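Long-range contacts in fructose-bisphosphate aldolase (Thermus caldophilus, PDB 2FJK), which belongs to the class II fructose-bisphosphate aldolases, enzymes built on a TIM barrel, and here carries bound 1,3-dihydroxyacetonephosphate: residues A[36-41]-A[69-74]; A[42-47]-A[73-78]. One frame throughout, in Å; residues are numbered along the deposited sequence.

Interaction 1. Residues A[36-41]-A[69-74]; sequences AAEEMK and QEARVP
The C-terminal end of helix 27-38 meets the loop that leads from helix 50-68 into strand 75-78, on the outer layer of the TIM barrel. A single side chain, Glu38, carries the polar part. Its chain leaves with CG anti to the carbonyl carbon, then bends through the CB-CG torsion (chi2 -63°), which brings the carboxylate over to the loop backbone. There OE2, through its syn lone pair, accepts the N-H of Arg72 at 2.9 Å from Arg72 N, in a nearly straight bond (173°). A glutamate suits this place because it is long enough to bind a loop amide from the helix surface. The Arg72 side chain crosses that of Glu38 at about a right angle, and its NH2 forms a long, weak ion pair with Glu7 of a neighbouring subunit. The helix ends in a Schellman motif, with Lys41 at positive phi as its C-prime residue; Ser42 N probably donates a hydrogen bond back to Ala37 O. Beside this turn Val73 points at the helix: its CG2 lies 4.0 Å from Ala37 CB, while CG1 packs against Glu38 OE1, 3.1 Å away, with Ala37 O next. The small Ala37 lets the branched valine come close, and the C-terminal residue Ala305 also touches Val73.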
ATOM      1  N   ALA A  36       0.950  -6.724 -21.464  1.00 20.62           N
ATOM      2  CA  ALA A  36       0.846  -6.347 -22.866  1.00 21.12           C
ATOM      3  C   ALA A  36       1.321  -4.895 -22.967  1.00 21.26           C
ATOM      4  O   ALA A  36       1.999  -4.518 -23.918  1.00 20.94           O
ATOM      5  CB  ALA A  36      -0.602  -6.470 -23.340  1.00 20.87           C
ATOM      6  N   ALA A  37       0.983  -4.091 -21.967  1.00 19.60           N
ATOM      7  CA  ALA A  37       1.400  -2.690 -21.949  1.00 22.20           C
ATOM      8  C   ALA A  37       2.924  -2.543 -21.775  1.00 22.45           C
ATOM      9  O   ALA A  37       3.543  -1.712 -22.442  1.00 19.42           O
ATOM     10  CB  ALA A  37       0.677  -1.942 -20.840  1.00 21.52           C
ATOM     11  N   GLU A  38       3.523  -3.329 -20.878  1.00 24.02           N
ATOM     12  CA  GLU A  38       4.974  -3.250 -20.666  1.00 25.66           C
ATOM     13  C   GLU A  38       5.619  -3.631 -21.994  1.00 26.98           C
ATOM     14  O   GLU A  38       6.495  -2.931 -22.494  1.00 23.89           O
ATOM     15  CB  GLU A  38       5.427  -4.196 -19.546  1.00 26.54           C
ATOM     16  CG  GLU A  38       4.857  -3.850 -18.172  1.00 30.53           C
ATOM     17  CD  GLU A  38       5.305  -2.488 -17.670  1.00 33.26           C
ATOM     18  OE1 GLU A  38       5.597  -1.604 -18.507  1.00 36.32           O
ATOM     19  OE2 GLU A  38       5.351  -2.292 -16.437  1.00 34.93           O
ATOM     20  N   GLU A  39       5.188  -4.753 -22.561  1.00 29.97           N
ATOM     21  CA  GLU A  39       5.681  -5.139 -23.876  1.00 33.94           C
ATOM     22  C   GLU A  39       5.022  -4.055 -24.733  1.00 34.88           C
ATOM     23  O   GLU A  39       4.038  -3.448 -24.311  1.00 38.13           O
ATOM     24  CB  GLU A  39       5.147  -6.519 -24.273  1.00 34.76           C
ATOM     25  CG  GLU A  39       5.714  -7.666 -23.460  1.00 38.21           C
ATOM     26  CD  GLU A  39       5.200  -9.023 -23.915  1.00 39.09           C
ATOM     27  OE1 GLU A  39       5.072  -9.239 -25.140  1.00 40.82           O
ATOM     28  OE2 GLU A  39       4.941  -9.878 -23.043  1.00 40.05           O
HETATM   29  N   MSE A  40       5.543  -3.782 -25.917  1.00 35.22           N
HETATM   30  CA  MSE A  40       4.932  -2.741 -26.739  1.00 34.20           C
HETATM   31  C   MSE A  40       5.192  -1.344 -26.186  1.00 32.90           C
HETATM   32  O   MSE A  40       4.971  -0.358 -26.886  1.00 31.68           O
HETATM   33  CB  MSE A  40       3.415  -2.953 -26.853  1.00 36.32           C
HETATM   34  CG  MSE A  40       2.964  -3.597 -28.151  1.00 40.44           C
HETATM   35 SE   MSE A  40       3.475  -5.435 -28.281  1.00 42.88          SE
HETATM   36  CE  MSE A  40       5.331  -5.198 -28.795  1.00 47.37           C
ATOM     37  N   LYS A  41       5.662  -1.258 -24.941  1.00 31.74           N
ATOM     38  CA  LYS A  41       5.948   0.033 -24.310  1.00 31.19           C
ATOM     39  C   LYS A  41       4.821   1.007 -24.625  1.00 30.60           C
ATOM     40  O   LYS A  41       5.056   2.089 -25.181  1.00 30.49           O
ATOM     41  CB  LYS A  41       7.262   0.628 -24.842  1.00 33.50           C
ATOM     42  CG  LYS A  41       8.487  -0.288 -24.792  1.00 35.57           C
ATOM     43  CD  LYS A  41       9.705   0.450 -25.351  1.00 37.52           C
ATOM     44  CE  LYS A  41      10.906  -0.467 -25.535  1.00 39.07           C
ATOM     45  NZ  LYS A  41      11.450  -0.967 -24.244  1.00 40.96           N
ATOM     46  N   GLN A  69       0.604   1.805 -10.368  1.00 26.36           N
ATOM     47  CA  GLN A  69       1.686   2.631  -9.841  1.00 27.70           C
ATOM     48  C   GLN A  69       3.026   1.983 -10.209  1.00 27.17           C
ATOM     49  O   GLN A  69       3.902   2.633 -10.781  1.00 26.36           O
ATOM     50  CB  GLN A  69       1.583   2.721  -8.315  1.00 28.19           C
ATOM     51  CG  GLN A  69       0.177   2.993  -7.809  1.00 34.55           C
ATOM     52  CD  GLN A  69       0.064   2.956  -6.289  1.00 37.14           C
ATOM     53  OE1 GLN A  69       0.550   2.028  -5.633  1.00 38.11           O
ATOM     54  NE2 GLN A  69      -0.599   3.962  -5.723  1.00 39.55           N
ATOM     55  N   GLU A  70       3.158   0.699  -9.874  1.00 26.68           N
ATOM     56  CA  GLU A  70       4.372  -0.075 -10.133  1.00 28.20           C
ATOM     57  C   GLU A  70       4.784  -0.174 -11.598  1.00 27.73           C
ATOM     58  O   GLU A  70       5.973  -0.321 -11.893  1.00 29.34           O
ATOM     59  CB  GLU A  70       4.234  -1.491  -9.559  1.00 30.17           C
ATOM     60  CG  GLU A  70       4.459  -1.584  -8.057  1.00 34.22           C
ATOM     61  CD  GLU A  70       4.179  -2.972  -7.494  1.00 37.89           C
ATOM     62  OE1 GLU A  70       4.830  -3.948  -7.925  1.00 39.37           O
ATOM     63  OE2 GLU A  70       3.299  -3.088  -6.612  1.00 39.72           O
ATOM     64  N   ALA A  71       3.817  -0.085 -12.510  1.00 25.28           N
ATOM     65  CA  ALA A  71       4.096  -0.189 -13.943  1.00 24.91           C
ATOM     66  C   ALA A  71       5.139   0.807 -14.453  1.00 26.02           C
ATOM     67  O   ALA A  71       5.279   1.903 -13.917  1.00 25.61           O
ATOM     68  CB  ALA A  71       2.815  -0.029 -14.729  1.00 24.61           C
ATOM     69  N   ARG A  72       5.853   0.413 -15.505  1.00 27.81           N
ATOM     70  CA  ARG A  72       6.884   1.250 -16.106  1.00 28.80           C
ATOM     71  C   ARG A  72       6.391   2.043 -17.314  1.00 28.20           C
ATOM     72  O   ARG A  72       7.193   2.633 -18.043  1.00 29.21           O
ATOM     73  CB  ARG A  72       8.087   0.388 -16.504  1.00 32.63           C
ATOM     74  CG  ARG A  72       8.864  -0.156 -15.308  1.00 39.87           C
ATOM     75  CD  ARG A  72      10.038  -1.037 -15.730  1.00 45.62           C
ATOM     76  NE  ARG A  72      11.016  -1.191 -14.653  1.00 49.59           N
ATOM     77  CZ  ARG A  72      11.765  -0.198 -14.174  1.00 51.39           C
ATOM     78  NH1 ARG A  72      11.655   1.026 -14.678  1.00 50.93           N
ATOM     79  NH2 ARG A  72      12.624  -0.428 -13.188  1.00 51.69           N
ATOM     80  N   VAL A  73       5.075   2.047 -17.526  1.00 25.23           N
ATOM     81  CA  VAL A  73       4.459   2.789 -18.625  1.00 24.16           C
ATOM     82  C   VAL A  73       3.323   3.588 -18.008  1.00 23.89           C
ATOM     83  O   VAL A  73       2.913   3.302 -16.890  1.00 23.28           O
ATOM     84  CB  VAL A  73       3.871   1.854 -19.724  1.00 23.86           C
ATOM     85  CG1 VAL A  73       4.953   0.929 -20.259  1.00 21.75           C
ATOM     86  CG2 VAL A  73       2.706   1.045 -19.166  1.00 24.59           C
ATOM     87  N   PRO A  74       2.814   4.613 -18.714  1.00 24.08           N
ATOM     88  CA  PRO A  74       1.714   5.398 -18.138  1.00 25.13           C
ATOM     89  C   PRO A  74       0.458   4.546 -18.041  1.00 24.28           C
ATOM     90  O   PRO A  74       0.050   3.933 -19.024  1.00 25.38           O
ATOM     91  CB  PRO A  74       1.537   6.547 -19.134  1.00 25.64           C
ATOM     92  CG  PRO A  74       2.904   6.655 -19.797  1.00 26.32           C
ATOM     93  CD  PRO A  74       3.282   5.208 -19.976  1.00 25.79           C
TER

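Interaction 2. Residues A[42-47]-A[73-78]; sequences SPVILA and VPVAVH
Four backbone hydrogen bonds join residues 42-47 to 73-78, strands 44-47 and 75-78 running parallel, each segment giving and receiving in turn. Val44 N binds Pro74 O at 2.9 Å, and Ala76 N answers to Val44 O. Further along, Leu46 N reaches Ala76 O at 2.6 Å, nearly along the C=O axis, and His78 N closes the series on Leu46 O. Proline fits at the entry to the second strand because Pro74 supplies only its carbonyl to this pairing. CA-H...O contacts accompany the bonds, as from Val75 CA to Val44 O.

Apolar packing differs between the two faces. On the face of Val44, Leu46, Val75 and Val77, Val44 and Val75 lie side by side with CG1 of Val44 3.5 Å from CG2 of Val75, and Leu46 CG rests 4.1 Å from Val75 CG1. Branched aliphatic residues suit this layer, which is covered by Ile33 and Ala37 of helix 27-38 and by Val64 and Ala68 of helix 50-68.

The other face carries Ile45, Ala76, Ala47 and His78. Ile45 CG1 packs on Ala76 CB at 3.9 Å, the small alanine leaving room for it. Its other branch, CG2, anti to the backbone N, makes a CH-pi contact over one face of the His78 ring, 3.9 Å from the centroid and 20° off the normal. The buried imidazole also has polar partners: ND1 is hydrogen-bonded to Lys249 NZ and NE2, weakly, to Thr4 O; together they probably help to set the ring's rotation.

At the strand ends the side chain of Ala47 lies about 6 Å from the bound 1,3-dihydroxyacetonephosphate. Together with helix 50-68 the two strands form a beta-alpha-beta crossover, the repeating unit of the TIM barrel.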
ATOM      1  N   SER A  42       3.596   0.629 -24.275  1.00 29.42           N
ATOM      2  CA  SER A  42       2.447   1.476 -24.561  1.00 27.45           C
ATOM      3  C   SER A  42       1.709   1.998 -23.339  1.00 26.50           C
ATOM      4  O   SER A  42       1.666   1.343 -22.298  1.00 28.41           O
ATOM      5  CB  SER A  42       1.455   0.708 -25.439  1.00 28.84           C
ATOM      6  OG  SER A  42       0.245   1.430 -25.603  1.00 25.19           O
ATOM      7  N   PRO A  43       1.138   3.207 -23.441  1.00 25.77           N
ATOM      8  CA  PRO A  43       0.396   3.744 -22.299  1.00 22.33           C
ATOM      9  C   PRO A  43      -0.862   2.883 -22.283  1.00 21.00           C
ATOM     10  O   PRO A  43      -1.175   2.270 -23.294  1.00 21.05           O
ATOM     11  CB  PRO A  43       0.126   5.188 -22.715  1.00 24.82           C
ATOM     12  CG  PRO A  43       0.058   5.099 -24.232  1.00 24.30           C
ATOM     13  CD  PRO A  43       1.199   4.182 -24.550  1.00 24.03           C
ATOM     14  N   VAL A  44      -1.570   2.805 -21.161  1.00 19.00           N
ATOM     15  CA  VAL A  44      -2.770   1.978 -21.108  1.00 17.42           C
ATOM     16  C   VAL A  44      -3.734   2.450 -20.028  1.00 17.50           C
ATOM     17  O   VAL A  44      -3.339   3.112 -19.069  1.00 16.41           O
ATOM     18  CB  VAL A  44      -2.413   0.486 -20.840  1.00 18.64           C
ATOM     19  CG1 VAL A  44      -1.903   0.315 -19.418  1.00 14.69           C
ATOM     20  CG2 VAL A  44      -3.633  -0.408 -21.086  1.00 18.00           C
ATOM     21  N   ILE A  45      -5.006   2.110 -20.205  1.00 17.38           N
ATOM     22  CA  ILE A  45      -6.049   2.467 -19.260  1.00 18.36           C
ATOM     23  C   ILE A  45      -6.724   1.207 -18.738  1.00 18.56           C
ATOM     24  O   ILE A  45      -7.167   0.363 -19.518  1.00 21.53           O
ATOM     25  CB  ILE A  45      -7.132   3.353 -19.920  1.00 19.06           C
ATOM     26  CG1 ILE A  45      -6.542   4.721 -20.273  1.00 19.45           C
ATOM     27  CG2 ILE A  45      -8.313   3.537 -18.975  1.00 16.97           C
ATOM     28  CD1 ILE A  45      -7.509   5.634 -21.005  1.00 18.59           C
ATOM     29  N   LEU A  46      -6.782   1.068 -17.419  1.00 18.31           N
ATOM     30  CA  LEU A  46      -7.456  -0.074 -16.814  1.00 18.13           C
ATOM     31  C   LEU A  46      -8.891   0.384 -16.525  1.00 19.02           C
ATOM     32  O   LEU A  46      -9.122   1.297 -15.727  1.00 19.55           O
ATOM     33  CB  LEU A  46      -6.739  -0.502 -15.529  1.00 17.86           C
ATOM     34  CG  LEU A  46      -5.339  -1.076 -15.764  1.00 15.24           C
ATOM     35  CD1 LEU A  46      -4.749  -1.596 -14.469  1.00 17.88           C
ATOM     36  CD2 LEU A  46      -5.439  -2.207 -16.754  1.00 18.65           C
ATOM     37  N   ALA A  47      -9.852  -0.232 -17.205  1.00 18.91           N
ATOM     38  CA  ALA A  47     -11.255   0.129 -17.042  1.00 18.13           C
ATOM     39  C   ALA A  47     -12.008  -0.851 -16.161  1.00 17.80           C
ATOM     40  O   ALA A  47     -11.901  -2.067 -16.321  1.00 18.36           O
ATOM     41  CB  ALA A  47     -11.939   0.226 -18.419  1.00 17.03           C
ATOM     42  N   VAL A  73       5.075   2.047 -17.526  1.00 25.23           N
ATOM     43  CA  VAL A  73       4.459   2.789 -18.625  1.00 24.16           C
ATOM     44  C   VAL A  73       3.323   3.588 -18.008  1.00 23.89           C
ATOM     45  O   VAL A  73       2.913   3.302 -16.890  1.00 23.28           O
ATOM     46  CB  VAL A  73       3.871   1.854 -19.724  1.00 23.86           C
ATOM     47  CG1 VAL A  73       4.953   0.929 -20.259  1.00 21.75           C
ATOM     48  CG2 VAL A  73       2.706   1.045 -19.166  1.00 24.59           C
ATOM     49  N   PRO A  74       2.814   4.613 -18.714  1.00 24.08           N
ATOM     50  CA  PRO A  74       1.714   5.398 -18.138  1.00 25.13           C
ATOM     51  C   PRO A  74       0.458   4.546 -18.041  1.00 24.28           C
ATOM     52  O   PRO A  74       0.050   3.933 -19.024  1.00 25.38           O
ATOM     53  CB  PRO A  74       1.537   6.547 -19.134  1.00 25.64           C
ATOM     54  CG  PRO A  74       2.904   6.655 -19.797  1.00 26.32           C
ATOM     55  CD  PRO A  74       3.282   5.208 -19.976  1.00 25.79           C
ATOM     56  N   VAL A  75      -0.143   4.504 -16.859  1.00 23.32           N
ATOM     57  CA  VAL A  75      -1.358   3.729 -16.647  1.00 24.28           C
ATOM     58  C   VAL A  75      -2.424   4.545 -15.927  1.00 24.82           C
ATOM     59  O   VAL A  75      -2.149   5.172 -14.904  1.00 26.51           O
ATOM     60  CB  VAL A  75      -1.094   2.461 -15.799  1.00 22.87           C
ATOM     61  CG1 VAL A  75      -2.418   1.784 -15.452  1.00 24.29           C
ATOM     62  CG2 VAL A  75      -0.189   1.495 -16.557  1.00 21.20           C
ATOM     63  N   ALA A  76      -3.639   4.529 -16.468  1.00 23.84           N
ATOM     64  CA  ALA A  76      -4.764   5.237 -15.862  1.00 22.79           C
ATOM     65  C   ALA A  76      -5.797   4.200 -15.438  1.00 22.48           C
ATOM     66  O   ALA A  76      -5.972   3.180 -16.106  1.00 22.06           O
ATOM     67  CB  ALA A  76      -5.388   6.212 -16.861  1.00 21.48           C
ATOM     68  N   VAL A  77      -6.467   4.462 -14.321  1.00 22.13           N
ATOM     69  CA  VAL A  77      -7.506   3.576 -13.809  1.00 22.60           C
ATOM     70  C   VAL A  77      -8.843   4.344 -13.877  1.00 24.91           C
ATOM     71  O   VAL A  77      -9.073   5.265 -13.093  1.00 24.30           O
ATOM     72  CB  VAL A  77      -7.180   3.161 -12.361  1.00 21.38           C
ATOM     73  CG1 VAL A  77      -8.285   2.279 -11.797  1.00 20.64           C
ATOM     74  CG2 VAL A  77      -5.824   2.424 -12.329  1.00 20.44           C
ATOM     75  N   HIS A  78      -9.700   3.968 -14.835  1.00 26.63           N
ATOM     76  CA  HIS A  78     -10.998   4.628 -15.053  1.00 26.78           C
ATOM     77  C   HIS A  78     -12.228   3.820 -14.640  1.00 27.31           C
ATOM     78  O   HIS A  78     -12.244   2.597 -14.762  1.00 28.12           O
ATOM     79  CB  HIS A  78     -11.173   4.997 -16.531  1.00 28.10           C
ATOM     80  CG  HIS A  78     -10.217   6.035 -17.025  1.00 31.34           C
ATOM     81  ND1 HIS A  78     -10.532   6.905 -18.046  1.00 32.35           N
ATOM     82  CD2 HIS A  78      -8.948   6.334 -16.655  1.00 32.50           C
ATOM     83  CE1 HIS A  78      -9.502   7.700 -18.281  1.00 33.58           C
ATOM     84  NE2 HIS A  78      -8.528   7.375 -17.450  1.00 32.90           N
TER

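Overall arrangement
Both interactions concern the same stretch of fold: helix 27-38 runs into strand 44-47, and the loop of interaction 1 runs into strand 75-78, so that Val73 and Pro74 belong to both. Their centres lie about 8 Å apart. Interaction 1 is the outer, partly buried one, joining a helix end to a loop by one side-chain-to-backbone hydrogen bond and a little apolar packing. Interaction 2 is buried barrel wall, held by regular main-chain bonding, aliphatic packing and one CH-pi contact, and it buries 496 Å² against 206 Å². The two also touch directly, Ala37 CB packing on Val44 CG1 at 3.7 Å, so the helix and the strand it precedes share one apolar layer.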